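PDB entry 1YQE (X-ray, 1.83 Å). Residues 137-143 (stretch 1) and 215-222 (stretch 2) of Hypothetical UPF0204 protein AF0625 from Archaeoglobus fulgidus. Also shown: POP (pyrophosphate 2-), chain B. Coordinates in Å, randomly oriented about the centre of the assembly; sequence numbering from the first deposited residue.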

# COMPACT_ATOMS: atom_id res chain seq x y z
N THR A 137 8.51 7.55 -0.44
CA THR A 137 7.67 7.92 -1.55
C THR A 137 6.55 6.92 -1.74
O THR A 137 6.70 5.72 -1.46
CB THR A 137 8.47 8.01 -2.87
OG1 THR A 137 7.65 8.60 -3.89
CG2 THR A 137 8.92 6.63 -3.33
N MET A 138 5.41 7.42 -2.18
CA MET A 138 4.28 6.56 -2.46
C MET A 138 4.56 6.04 -3.86
O MET A 138 5.40 6.59 -4.58
CB MET A 138 2.98 7.36 -2.49
CG MET A 138 2.45 7.79 -1.15
SD MET A 138 1.97 6.38 -0.14
CE MET A 138 0.49 5.84 -0.99
N GLU A 139 3.87 4.96 -4.23
CA GLU A 139 3.96 4.41 -5.57
C GLU A 139 2.50 4.35 -5.97
O GLU A 139 1.63 4.09 -5.14
CB GLU A 139 4.52 2.99 -5.56
CG GLU A 139 6.02 2.88 -5.56
CD GLU A 139 6.48 1.44 -5.65
OE1 GLU A 139 6.15 0.78 -6.66
OE2 GLU A 139 7.16 0.96 -4.72
N VAL A 140 2.21 4.63 -7.24
CA VAL A 140 0.83 4.56 -7.69
C VAL A 140 0.40 3.10 -7.66
O VAL A 140 1.23 2.21 -7.47
CB VAL A 140 0.69 5.09 -9.14
CG1 VAL A 140 1.02 6.57 -9.18
CG2 VAL A 140 1.61 4.31 -10.06
N THR A 141 -0.89 2.86 -7.84
CA THR A 141 -1.41 1.50 -7.88
C THR A 141 -0.88 0.82 -9.13
O THR A 141 -0.97 1.38 -10.22
CB THR A 141 -2.95 1.49 -7.93
OG1 THR A 141 -3.46 2.02 -6.70
CG2 THR A 141 -3.48 0.09 -8.14
N HIS A 142 -0.30 -0.36 -8.97
CA HIS A 142 0.24 -1.11 -10.10
C HIS A 142 0.67 -2.51 -9.68
O HIS A 142 0.91 -2.77 -8.51
CB HIS A 142 1.44 -0.38 -10.71
CG HIS A 142 2.64 -0.35 -9.82
ND1 HIS A 142 3.86 -0.85 -10.19
CD2 HIS A 142 2.79 0.11 -8.55
CE1 HIS A 142 4.72 -0.71 -9.20
NE2 HIS A 142 4.10 -0.12 -8.19
N HIS A 143 0.77 -3.39 -10.68
CA HIS A 143 1.18 -4.78 -10.49
C HIS A 143 0.23 -5.61 -9.65
O HIS A 143 -0.63 -5.08 -8.94
CB HIS A 143 2.59 -4.84 -9.90
CG HIS A 143 3.66 -4.41 -10.85
ND1 HIS A 143 5.00 -4.43 -10.53
CD2 HIS A 143 3.59 -3.95 -12.13
CE1 HIS A 143 5.71 -4.01 -11.56
NE2 HIS A 143 4.88 -3.71 -12.55
N GLY A 215 -6.27 5.34 -1.04
CA GLY A 215 -6.57 3.93 -1.20
C GLY A 215 -5.79 3.61 -2.47
O GLY A 215 -4.66 3.12 -2.41
N HIS A 216 -6.38 3.93 -3.62
CA HIS A 216 -5.72 3.69 -4.89
C HIS A 216 -5.26 5.02 -5.48
O HIS A 216 -5.76 6.08 -5.09
CB HIS A 216 -6.66 2.96 -5.85
CG HIS A 216 -6.73 1.49 -5.60
ND1 HIS A 216 -5.68 0.64 -5.89
CD2 HIS A 216 -7.69 0.72 -5.04
CE1 HIS A 216 -5.99 -0.59 -5.51
NE2 HIS A 216 -7.21 -0.56 -4.99
N ASN A 217 -4.30 4.94 -6.39
CA ASN A 217 -3.74 6.12 -7.06
C ASN A 217 -3.44 5.70 -8.49
O ASN A 217 -2.86 4.64 -8.71
CB ASN A 217 -2.44 6.56 -6.39
CG ASN A 217 -2.67 7.58 -5.29
OD1 ASN A 217 -3.28 8.62 -5.52
ND2 ASN A 217 -2.15 7.30 -4.09
N PHE A 218 -3.84 6.52 -9.45
CA PHE A 218 -3.61 6.19 -10.85
C PHE A 218 -2.72 7.21 -11.56
O PHE A 218 -3.03 8.40 -11.64
CB PHE A 218 -4.95 6.04 -11.55
CG PHE A 218 -5.83 5.01 -10.91
CD1 PHE A 218 -5.47 3.66 -10.91
CD2 PHE A 218 -7.00 5.38 -10.24
CE1 PHE A 218 -6.25 2.71 -10.26
CE2 PHE A 218 -7.78 4.43 -9.59
CZ PHE A 218 -7.41 3.10 -9.60
N ALA A 219 -1.59 6.72 -12.07
CA ALA A 219 -0.62 7.55 -12.77
C ALA A 219 -1.14 8.06 -14.11
O ALA A 219 -2.08 7.51 -14.68
CB ALA A 219 0.66 6.76 -13.00
N LYS A 220 -0.50 9.11 -14.59
CA LYS A 220 -0.87 9.70 -15.87
C LYS A 220 -0.83 8.68 -17.01
O LYS A 220 -1.59 8.80 -17.96
CB LYS A 220 0.07 10.88 -16.19
CG LYS A 220 0.04 11.33 -17.64
CD LYS A 220 0.70 12.70 -17.82
CE LYS A 220 1.20 12.88 -19.25
NZ LYS A 220 0.17 12.50 -20.26
N TYR A 221 0.03 7.67 -16.91
CA TYR A 221 0.10 6.68 -17.99
C TYR A 221 -1.15 5.79 -18.08
O TYR A 221 -1.31 5.04 -19.04
CB TYR A 221 1.38 5.82 -17.89
CG TYR A 221 1.48 4.87 -16.71
CD1 TYR A 221 0.69 3.73 -16.64
CD2 TYR A 221 2.37 5.11 -15.66
CE1 TYR A 221 0.78 2.84 -15.57
CE2 TYR A 221 2.48 4.23 -14.58
CZ TYR A 221 1.67 3.10 -14.54
OH TYR A 221 1.75 2.22 -13.48
N THR A 222 -2.03 5.91 -17.10
CA THR A 222 -3.27 5.12 -17.09
C THR A 222 -4.49 5.90 -17.61
O THR A 222 -5.54 5.31 -17.85
CB THR A 222 -3.62 4.65 -15.67
OG1 THR A 222 -4.08 5.76 -14.90
CG2 THR A 222 -2.40 4.04 -14.99
P1 POP B . 9.18 -7.31 -8.04
O1 POP B . 10.52 -7.11 -8.75
O2 POP B . 9.33 -8.45 -7.03
O3 POP B . 8.09 -7.69 -9.02
O POP B . 8.76 -5.97 -7.15
P2 POP B . 8.19 -4.55 -7.80
O4 POP B . 8.18 -4.54 -9.31
O5 POP B . 9.02 -3.41 -7.30
O6 POP B . 6.72 -4.43 -7.16
O HOH W 1 -0.48 4.85 -3.88
O HOH W 2 -1.35 3.90 -11.77
O HOH W 3 -0.67 0.99 -12.99

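The chain turns a corner at Gly215 and leads into a short strand that includes Asn217 and Phe218, whose residues meet the segment from Met138 to His142. The two segments run at 72° to each other; the contact buries 372 Å² in all and centres on Thr141.

His216 makes the first polar contact. Its CA-to-CB bond points sideways, and with chi1 near m the ring presents its edge to Thr141, bringing ND1 to 2.7 Å from Thr141 OG1 in a hydrogen bond in which either atom could be the donor. Histidine suits this buried site because each ring nitrogen can make a hydrogen bond: ND1 to Thr141 OG1, and NE2 elsewhere in the structure.

Asn217 continues the pattern through its backbone. Its N donates to Thr141 OG1 (3.1 Å, 165°), and its O accepts from Thr141 N (2.8 Å, 158°). Backbone and side chain of Thr141 thus grip the same residue; the CA-to-CB bond of Thr141 points toward stretch 2, and in the m rotamer its hydroxyl takes part in bonds to both His216 and Asn217. A threonine serves well here: its small hydroxyl sits close to the main chain, while its carbon atoms remain available for apolar packing. The Asn217 amide fills another need, for ND2 donates to water 1 (3.0 Å), which in turn donates to Glu139 O (2.6 Å). The water thereby spans a gap that the two stretches do not close directly, and OD1 is satisfied elsewhere in the structure.

Phe218 starts away from stretch 1, but the end of its side chain comes nearer, placing CE1 4.2 Å from Thr141 CB. The aromatic ring lends apolar cover beside the polar cluster.

At Ala219 the contact becomes hydrophobic. Its CB lies 3.8 Å from Val140 CG1, a methyl against a branched side chain that is itself buried. The backbone joins in through water 2, which accepts from Ala219 N (2.8 Å) and donates to Thr141 O (3.0 Å), with a weak bond to Asn217 O (3.5 Å). Ala219 O also anchors the following turn, accepting from Thr222 N (2.9 Å) and Thr222 OG1 (2.7 Å).

Lys220 is exposed and makes no contact with stretch 1. Tyr221, also exposed, reaches back with the end of its side chain: its OH lies 4.0 Å from Val140 CG2 and 3.8 Å from His142 CB. A tyrosine is long enough to cover this margin and keep a polar tip, and that OH is hydrogen-bonded to water 3 (2.8 Å), which donates to Thr141 O (2.8 Å).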